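Local structure of adenosylmethionine-8-amino-7-oxononanoate aminotransferase (Methanocaldococcus jannaschii, 6ZHK) at residues 219-224 / 259-264; 11-16 / 48-53. The protein probably transfers an amino group from S-adenosyl-L-methionine to 8-amino-7-oxononanoate, using pyridoxal 5'-phosphate, in the synthesis of biotin. All coordinates share one frame; numbering follows the deposited sequence.

Interaction 1 of 2, residues 219-224 / 259-264; sequences SLIEKH and KENDVI
N261 lies against I221 and E222 where the last turns of two helices run close together. Its CB bond points at segment 219-224, the end of helix 211-224, and the first torsion (chi1 -67°) sets the amide carbon opposite its own carbonyl carbon, which carries the flat amide over to the E222 side. There it meets the CA and CG of E222 by van der Waals contact. The amide and the carboxylate of E222 are turned 66° apart, so they do not lie flat on one another; the stem of the glutamate does the touching, while its charged end extends beyond, toward solvent. A like charge is not far off, E260 OE1 standing 6.0 Å from E222 OE2.

Beneath this partly exposed layer the contact becomes apolar. The CG2 branch of I221 packs 4.1 Å from CB of N261 and reaches to 4.4 Å from CG2 of V263. Branched apolar chains suit both buried sites, since I221 and V263 also pack against V231. Shortening N261 to alanine would keep the CB contact with I221 but would probably leave the CA and CG of E222 without the amide that packs on them.

D262 lets the chain turn from the helix toward V263: its positive phi (62°) belongs to a Schellman motif, and its carboxylate forms salt bridges with R140 and R145. The two helices precede the neighbouring parallel strands 228-234 and 265-268, and helix 250-261 belongs to the beta-alpha-beta crossover joining them, as expected in the large domain of fold-type I pyridoxal-phosphate enzymes.

Interaction 2 of 2, residues 11-16 / 48-53; sequences NLLEKW and IDIYGN
Y51 meets E14 at the hydroxyl edge of its ring, with OE2 of the glutamate near the ring plane and not over a face. At another part of the rim, in the ring plane, sits D49 OD2. The carboxylate of E14 is turned 53° from the ring, and the two side chains approach from opposite directions. Y51 OH donates to E14 OE2. The modelled separation of these two atoms, 2.4 Å, is unusually short and its exact value doubtful. K35 adds a long, weak ion pair to the same oxygen.

The turn bearing I50 and Y51 links the antiparallel strands 46-49 and 54-57 as a beta hairpin, a type I turn followed by a G1 bulge. G52 N bonds to D49 O (2.8 Å) and D49 N to N53 O (2.9 Å). G52 takes a phi of 88°, where a CB would press on the carbonyl oxygen of Y51. D49 braces the loop from within: its OD1 accepts from Y51 N (2.8 Å), an Asx turn, and from N53 N (2.9 Å), the two donors arriving from opposite faces of the carboxylate plane.

Beside the polar link between E14 and Y51, I50 supplies the apolar half of the contact. Its CG1 stands between backbone N and carbonyl carbon (chi1 60°), an arrangement that sends CD1 to 3.8 Å from E14 OE2 while CG2 lies 4.3 Å from CD1 of L13. Leucine and isoleucine suit this place because the second subunit closes over it: L100 of that chain packs on L13, and its V96 on I50.

From the N terminus, interaction 2 comes first: helix 10-20 is met again by the hairpin turn at 48-53, closing a loop of 31 residues that holds helix 28-33 and strand 38-43. This ties the N-terminal helix to the small four-stranded sheet, next to the second subunit. The chain then runs on through much of the protein before interaction 1 opens. There 219-224 and 259-264 close a loop of 34 residues containing strand 228-234, joining two helices beside the seven-stranded sheet. The loops follow in series, neither nested nor crossed. The centres of interaction 1 and interaction 2 are about 53 Å apart, on opposite sides of the chain's centre.

Interaction 1 of 2, residues 219-224 / 259-264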
ATOM      1  N   SER A 219       8.251 -21.967  24.518  1.00 18.31           N
ATOM      2  CA  SER A 219       7.499 -21.909  25.765  1.00 18.74           C
ATOM      3  C   SER A 219       6.357 -20.903  25.636  1.00 17.89           C
ATOM      4  O   SER A 219       5.275 -21.159  26.158  1.00 18.94           O
ATOM      5  CB  SER A 219       8.403 -21.529  26.950  1.00 20.70           C
ATOM      6  OG  SER A 219       9.324 -22.602  27.160  1.00 26.47           O
ATOM      7  N   LEU A 220       6.617 -19.751  25.037  1.00 20.10           N
ATOM      8  CA  LEU A 220       5.546 -18.768  24.870  1.00 20.43           C
ATOM      9  C   LEU A 220       4.459 -19.312  23.933  1.00 18.25           C
ATOM     10  O   LEU A 220       3.287 -19.137  24.219  1.00 23.03           O
ATOM     11  CB  LEU A 220       6.195 -17.526  24.296  1.00 23.34           C
ATOM     12  CG  LEU A 220       5.589 -16.166  24.581  1.00 28.79           C
ATOM     13  CD1 LEU A 220       5.780 -15.787  26.047  1.00 28.00           C
ATOM     14  CD2 LEU A 220       6.317 -15.164  23.707  1.00 26.67           C
ATOM     15  N   ILE A 221       4.835 -19.982  22.816  1.00 16.60           N
ATOM     16  CA  ILE A 221       3.864 -20.607  21.931  1.00 18.83           C
ATOM     17  C   ILE A 221       3.027 -21.640  22.689  1.00 25.04           C
ATOM     18  O   ILE A 221       1.796 -21.669  22.585  1.00 24.30           O
ATOM     19  CB  ILE A 221       4.544 -21.178  20.653  1.00 17.37           C
ATOM     20  CG1 ILE A 221       5.144 -20.022  19.848  1.00 19.22           C
ATOM     21  CG2 ILE A 221       3.544 -22.027  19.842  1.00 19.12           C
ATOM     22  CD1 ILE A 221       6.128 -20.457  18.741  1.00 19.67           C
ATOM     23  N   GLU A 222       3.698 -22.488  23.477  1.00 22.86           N
ATOM     24  CA  GLU A 222       2.983 -23.501  24.231  1.00 23.93           C
ATOM     25  C   GLU A 222       2.037 -22.847  25.243  1.00 22.17           C
ATOM     26  O   GLU A 222       0.915 -23.302  25.416  1.00 26.26           O
ATOM     27  CB  GLU A 222       3.982 -24.402  24.961  1.00 22.74           C
ATOM     28  CG  GLU A 222       4.806 -25.242  24.010  1.00 22.99           C
ATOM     29  CD  GLU A 222       5.967 -25.972  24.649  1.00 24.56           C
ATOM     30  OE1 GLU A 222       6.479 -25.481  25.695  1.00 25.75           O
ATOM     31  OE2 GLU A 222       6.367 -27.007  24.085  1.00 27.63           O
ATOM     32  N   LYS A 223       2.483 -21.815  25.908  1.00 19.49           N
ATOM     33  CA  LYS A 223       1.679 -21.165  26.928  1.00 23.41           C
ATOM     34  C   LYS A 223       0.472 -20.436  26.329  1.00 21.46           C
ATOM     35  O   LYS A 223      -0.606 -20.565  26.886  1.00 19.47           O
ATOM     36  CB  LYS A 223       2.495 -20.149  27.739  1.00 22.69           C
ATOM     37  CG  LYS A 223       1.736 -19.462  28.872  1.00 27.05           C
ATOM     38  CD  LYS A 223       2.660 -18.490  29.556  1.00 30.78           C
ATOM     39  CE  LYS A 223       2.208 -17.969  30.908  1.00 36.79           C
ATOM     40  NZ  LYS A 223       3.306 -17.148  31.477  1.00 41.51           N
ATOM     41  N   HIS A 224       0.624 -19.756  25.180  1.00 20.49           N
ATOM     42  CA  HIS A 224      -0.435 -18.853  24.727  1.00 19.85           C
ATOM     43  C   HIS A 224      -1.165 -19.356  23.476  1.00 22.68           C
ATOM     44  O   HIS A 224      -1.998 -18.638  22.950  1.00 20.90           O
ATOM     45  CB  HIS A 224       0.146 -17.468  24.477  1.00 18.56           C
ATOM     46  CG  HIS A 224       0.683 -16.871  25.738  1.00 22.97           C
ATOM     47  ND1 HIS A 224      -0.172 -16.528  26.789  1.00 22.27           N
ATOM     48  CD2 HIS A 224       1.936 -16.543  26.115  1.00 20.36           C
ATOM     49  CE1 HIS A 224       0.544 -16.014  27.770  1.00 24.80           C
ATOM     50  NE2 HIS A 224       1.848 -15.991  27.380  1.00 23.20           N
ATOM     51  N   LYS A 259       3.348 -25.906  14.390  1.00 22.41           N
ATOM     52  CA  LYS A 259       2.656 -27.096  13.914  1.00 22.39           C
ATOM     53  C   LYS A 259       2.114 -27.914  15.086  1.00 21.90           C
ATOM     54  O   LYS A 259       0.938 -28.312  15.050  1.00 20.44           O
ATOM     55  CB  LYS A 259       3.586 -27.924  13.012  1.00 27.04           C
ATOM     56  CG  LYS A 259       2.926 -29.028  12.184  1.00 30.38           C
ATOM     57  CD  LYS A 259       3.917 -29.775  11.282  1.00 31.91           C
ATOM     58  CE  LYS A 259       3.314 -30.952  10.527  1.00 37.72           C
ATOM     59  NZ  LYS A 259       2.231 -30.508   9.610  1.00 39.75           N
ATOM     60  N   GLU A 260       2.943 -28.120  16.118  1.00 20.09           N
ATOM     61  CA  GLU A 260       2.575 -29.000  17.222  1.00 21.92           C
ATOM     62  C   GLU A 260       1.502 -28.363  18.095  1.00 23.67           C
ATOM     63  O   GLU A 260       0.787 -29.094  18.781  1.00 22.64           O
ATOM     64  CB  GLU A 260       3.783 -29.399  18.073  1.00 25.19           C
ATOM     65  CG  GLU A 260       4.613 -30.433  17.343  1.00 29.98           C
ATOM     66  CD  GLU A 260       5.881 -30.870  18.042  1.00 39.06           C
ATOM     67  OE1 GLU A 260       6.231 -30.239  19.066  1.00 39.00           O
ATOM     68  OE2 GLU A 260       6.521 -31.844  17.541  1.00 42.44           O
ATOM     69  N   ASN A 261       1.347 -27.032  18.016  1.00 16.89           N
ATOM     70  CA  ASN A 261       0.429 -26.339  18.908  1.00 19.85           C
ATOM     71  C   ASN A 261      -0.705 -25.664  18.153  1.00 17.83           C
ATOM     72  O   ASN A 261      -1.429 -24.869  18.760  1.00 18.45           O
ATOM     73  CB  ASN A 261       1.139 -25.290  19.786  1.00 20.96           C
ATOM     74  CG  ASN A 261       2.102 -25.864  20.809  1.00 24.65           C
ATOM     75  OD1 ASN A 261       3.329 -25.975  20.597  1.00 25.04           O
ATOM     76  ND2 ASN A 261       1.576 -26.171  21.975  1.00 22.89           N
ATOM     77  N   ASP A 262      -0.902 -25.998  16.869  1.00 17.66           N
ATOM     78  CA  ASP A 262      -2.072 -25.559  16.140  1.00 16.87           C
ATOM     79  C   ASP A 262      -2.101 -24.042  16.056  1.00 17.04           C
ATOM     80  O   ASP A 262      -3.166 -23.464  16.231  1.00 18.26           O
ATOM     81  CB  ASP A 262      -3.386 -26.074  16.760  1.00 20.24           C
ATOM     82  CG  ASP A 262      -4.623 -25.811  15.902  1.00 22.01           C
ATOM     83  OD1 ASP A 262      -4.528 -25.855  14.637  1.00 18.25           O
ATOM     84  OD2 ASP A 262      -5.682 -25.512  16.515  1.00 26.60           O
ATOM     85  N   VAL A 263      -0.940 -23.419  15.800  1.00 17.74           N
ATOM     86  CA  VAL A 263      -0.891 -21.982  15.547  1.00 16.06           C
ATOM     87  C   VAL A 263      -0.405 -21.698  14.113  1.00 14.42           C
ATOM     88  O   VAL A 263       0.552 -22.286  13.664  1.00 16.91           O
ATOM     89  CB  VAL A 263      -0.005 -21.258  16.577  1.00 15.22           C
ATOM     90  CG1 VAL A 263       0.154 -19.737  16.279  1.00 13.44           C
ATOM     91  CG2 VAL A 263      -0.447 -21.541  18.017  1.00 16.67           C
ATOM     92  N   ILE A 264      -1.020 -20.736  13.404  1.00 14.04           N
ATOM     93  CA  ILE A 264      -0.549 -20.276  12.082  1.00 13.66           C
ATOM     94  C   ILE A 264       0.820 -19.594  12.222  1.00 14.92           C
ATOM     95  O   ILE A 264       1.053 -18.766  13.123  1.00 14.04           O
ATOM     96  CB  ILE A 264      -1.574 -19.318  11.422  1.00 12.29           C
ATOM     97  CG1 ILE A 264      -2.687 -20.111  10.731  1.00 14.47           C
ATOM     98  CG2 ILE A 264      -0.878 -18.419  10.389  1.00 12.97           C
ATOM     99  CD1 ILE A 264      -3.880 -19.216  10.354  1.00 13.22           C
TER

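Interaction 2 of 2, residues 11-16 / 48-53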
ATOM      1  N   ASN A  11      18.757  24.367  -8.660  1.00 33.02           N
ATOM      2  CA  ASN A  11      18.577  25.060  -7.393  1.00 35.03           C
ATOM      3  C   ASN A  11      17.093  25.082  -7.038  1.00 31.18           C
ATOM      4  O   ASN A  11      16.737  24.898  -5.888  1.00 30.99           O
ATOM      5  CB  ASN A  11      19.257  26.439  -7.358  1.00 40.98           C
ATOM      6  CG  ASN A  11      20.758  26.330  -7.544  1.00 42.66           C
ATOM      7  OD1 ASN A  11      21.422  25.540  -6.872  1.00 43.84           O
ATOM      8  ND2 ASN A  11      21.304  27.074  -8.491  1.00 48.14           N
ATOM      9  N   LEU A  12      16.240  25.250  -8.042  1.00 30.55           N
ATOM     10  CA  LEU A  12      14.800  25.213  -7.843  1.00 31.55           C
ATOM     11  C   LEU A  12      14.339  23.804  -7.435  1.00 34.62           C
ATOM     12  O   LEU A  12      13.442  23.694  -6.590  1.00 34.34           O
ATOM     13  CB  LEU A  12      14.097  25.650  -9.128  1.00 35.86           C
ATOM     14  CG  LEU A  12      13.525  27.071  -9.184  1.00 40.92           C
ATOM     15  CD1 LEU A  12      12.561  27.164 -10.351  1.00 33.41           C
ATOM     16  CD2 LEU A  12      12.807  27.462  -7.893  1.00 35.14           C
ATOM     17  N   LEU A  13      14.894  22.746  -8.066  1.00 27.72           N
ATOM     18  CA  LEU A  13      14.546  21.366  -7.712  1.00 26.96           C
ATOM     19  C   LEU A  13      14.858  21.141  -6.238  1.00 25.38           C
ATOM     20  O   LEU A  13      14.033  20.598  -5.515  1.00 25.05           O
ATOM     21  CB  LEU A  13      15.286  20.315  -8.551  1.00 25.89           C
ATOM     22  CG  LEU A  13      14.802  20.128  -9.993  1.00 32.58           C
ATOM     23  CD1 LEU A  13      15.692  19.130 -10.753  1.00 29.42           C
ATOM     24  CD2 LEU A  13      13.323  19.695 -10.049  1.00 31.53           C
ATOM     25  N   GLU A  14      16.054  21.548  -5.801  1.00 25.72           N
ATOM     26  CA  GLU A  14      16.473  21.377  -4.408  1.00 26.41           C
ATOM     27  C   GLU A  14      15.510  22.114  -3.485  1.00 25.47           C
ATOM     28  O   GLU A  14      15.071  21.571  -2.456  1.00 24.24           O
ATOM     29  CB  GLU A  14      17.913  21.883  -4.194  1.00 29.32           C
ATOM     30  CG  GLU A  14      18.926  20.848  -4.625  1.00 33.32           C
ATOM     31  CD  GLU A  14      20.258  21.409  -5.093  1.00 49.07           C
ATOM     32  OE1 GLU A  14      20.756  22.347  -4.417  1.00 50.27           O
ATOM     33  OE2 GLU A  14      20.793  20.911  -6.126  1.00 50.07           O
ATOM     34  N   LYS A  15      15.130  23.333  -3.891  1.00 22.38           N
ATOM     35  CA  LYS A  15      14.267  24.143  -3.061  1.00 27.63           C
ATOM     36  C   LYS A  15      12.890  23.501  -2.957  1.00 25.02           C
ATOM     37  O   LYS A  15      12.319  23.452  -1.872  1.00 24.27           O
ATOM     38  CB  LYS A  15      14.151  25.577  -3.579  1.00 30.54           C
ATOM     39  CG  LYS A  15      13.306  26.486  -2.698  1.00 43.10           C
ATOM     40  CD  LYS A  15      12.059  27.114  -3.345  1.00 47.36           C
ATOM     41  CE  LYS A  15      12.137  28.623  -3.497  1.00 53.68           C
ATOM     42  NZ  LYS A  15      12.622  29.261  -2.245  1.00 56.87           N
ATOM     43  N   TRP A  16      12.339  23.053  -4.087  1.00 27.04           N
ATOM     44  CA  TRP A  16      10.993  22.486  -4.129  1.00 22.66           C
ATOM     45  C   TRP A  16      10.976  21.186  -3.332  1.00 20.75           C
ATOM     46  O   TRP A  16      10.027  20.902  -2.599  1.00 22.68           O
ATOM     47  CB  TRP A  16      10.569  22.236  -5.590  1.00 24.19           C
ATOM     48  CG  TRP A  16      10.265  23.483  -6.379  1.00 26.99           C
ATOM     49  CD1 TRP A  16      10.115  24.768  -5.912  1.00 28.79           C
ATOM     50  CD2 TRP A  16       9.990  23.546  -7.784  1.00 27.90           C
ATOM     51  NE1 TRP A  16       9.815  25.623  -6.928  1.00 25.60           N
ATOM     52  CE2 TRP A  16       9.710  24.901  -8.084  1.00 29.71           C
ATOM     53  CE3 TRP A  16       9.966  22.597  -8.810  1.00 30.54           C
ATOM     54  CZ2 TRP A  16       9.408  25.306  -9.373  1.00 30.56           C
ATOM     55  CZ3 TRP A  16       9.656  23.003 -10.093  1.00 35.12           C
ATOM     56  CH2 TRP A  16       9.373  24.340 -10.361  1.00 36.09           C
ATOM     57  N   ILE A  48      22.327   7.984 -10.670  1.00 17.97           N
ATOM     58  CA  ILE A  48      22.963   9.160 -11.245  1.00 17.01           C
ATOM     59  C   ILE A  48      22.184  10.394 -10.819  1.00 17.80           C
ATOM     60  O   ILE A  48      20.975  10.450 -11.065  1.00 17.69           O
ATOM     61  CB  ILE A  48      22.982   9.011 -12.789  1.00 18.08           C
ATOM     62  CG1 ILE A  48      23.730   7.714 -13.168  1.00 23.02           C
ATOM     63  CG2 ILE A  48      23.613  10.255 -13.436  1.00 19.80           C
ATOM     64  CD1 ILE A  48      23.888   7.472 -14.686  1.00 23.08           C
ATOM     65  N   ASP A  49      22.868  11.343 -10.166  1.00 14.99           N
ATOM     66  CA  ASP A  49      22.191  12.518  -9.676  1.00 16.79           C
ATOM     67  C   ASP A  49      22.059  13.596 -10.746  1.00 15.69           C
ATOM     68  O   ASP A  49      22.512  13.441 -11.876  1.00 20.38           O
ATOM     69  CB  ASP A  49      22.748  12.988  -8.337  1.00 19.52           C
ATOM     70  CG  ASP A  49      24.025  13.793  -8.452  1.00 21.00           C
ATOM     71  OD1 ASP A  49      24.494  13.959  -9.596  1.00 26.26           O
ATOM     72  OD2 ASP A  49      24.562  14.175  -7.392  1.00 24.61           O
ATOM     73  N   ILE A  50      21.405  14.676 -10.353  1.00 18.22           N
ATOM     74  CA  ILE A  50      21.057  15.757 -11.254  1.00 20.00           C
ATOM     75  C   ILE A  50      22.328  16.540 -11.610  1.00 21.99           C
ATOM     76  O   ILE A  50      22.248  17.399 -12.489  1.00 20.72           O
ATOM     77  CB  ILE A  50      20.005  16.683 -10.610  1.00 19.85           C
ATOM     78  CG1 ILE A  50      20.515  17.325  -9.302  1.00 19.47           C
ATOM     79  CG2 ILE A  50      18.627  15.983 -10.459  1.00 16.16           C
ATOM     80  CD1 ILE A  50      19.552  18.374  -8.672  1.00 22.72           C
ATOM     81  N   TYR A  51      23.467  16.228 -10.970  1.00 22.54           N
ATOM     82  CA  TYR A  51      24.778  16.812 -11.310  1.00 25.04           C
ATOM     83  C   TYR A  51      25.546  15.877 -12.254  1.00 28.46           C
ATOM     84  O   TYR A  51      26.615  16.219 -12.774  1.00 27.01           O
ATOM     85  CB  TYR A  51      25.568  17.159 -10.037  1.00 27.73           C
ATOM     86  CG  TYR A  51      24.908  18.253  -9.241  1.00 29.67           C
ATOM     87  CD1 TYR A  51      24.904  19.560  -9.712  1.00 31.73           C
ATOM     88  CD2 TYR A  51      24.090  17.953  -8.159  1.00 31.45           C
ATOM     89  CE1 TYR A  51      24.230  20.571  -9.055  1.00 36.22           C
ATOM     90  CE2 TYR A  51      23.424  18.956  -7.478  1.00 33.89           C
ATOM     91  CZ  TYR A  51      23.485  20.262  -7.934  1.00 35.90           C
ATOM     92  OH  TYR A  51      22.839  21.268  -7.292  1.00 37.99           O
ATOM     93  N   GLY A  52      24.966  14.698 -12.518  1.00 19.89           N
ATOM     94  CA  GLY A  52      25.579  13.737 -13.406  1.00 19.54           C
ATOM     95  C   GLY A  52      26.549  12.812 -12.669  1.00 18.83           C
ATOM     96  O   GLY A  52      27.242  12.050 -13.325  1.00 19.54           O
ATOM     97  N   ASN A  53      26.642  12.947 -11.339  1.00 21.36           N
ATOM     98  CA  ASN A  53      27.507  12.108 -10.517  1.00 23.81           C
ATOM     99  C   ASN A  53      26.890  10.711 -10.310  1.00 21.78           C
ATOM    100  O   ASN A  53      25.683  10.567 -10.157  1.00 24.90           O
ATOM    101  CB  ASN A  53      27.701  12.800  -9.176  1.00 23.99           C
ATOM    102  CG  ASN A  53      28.456  14.097  -9.333  1.00 28.75           C
ATOM    103  OD1 ASN A  53      29.429  14.145 -10.072  1.00 29.57           O
ATOM    104  ND2 ASN A  53      27.957  15.158  -8.740  1.00 30.95           N
TER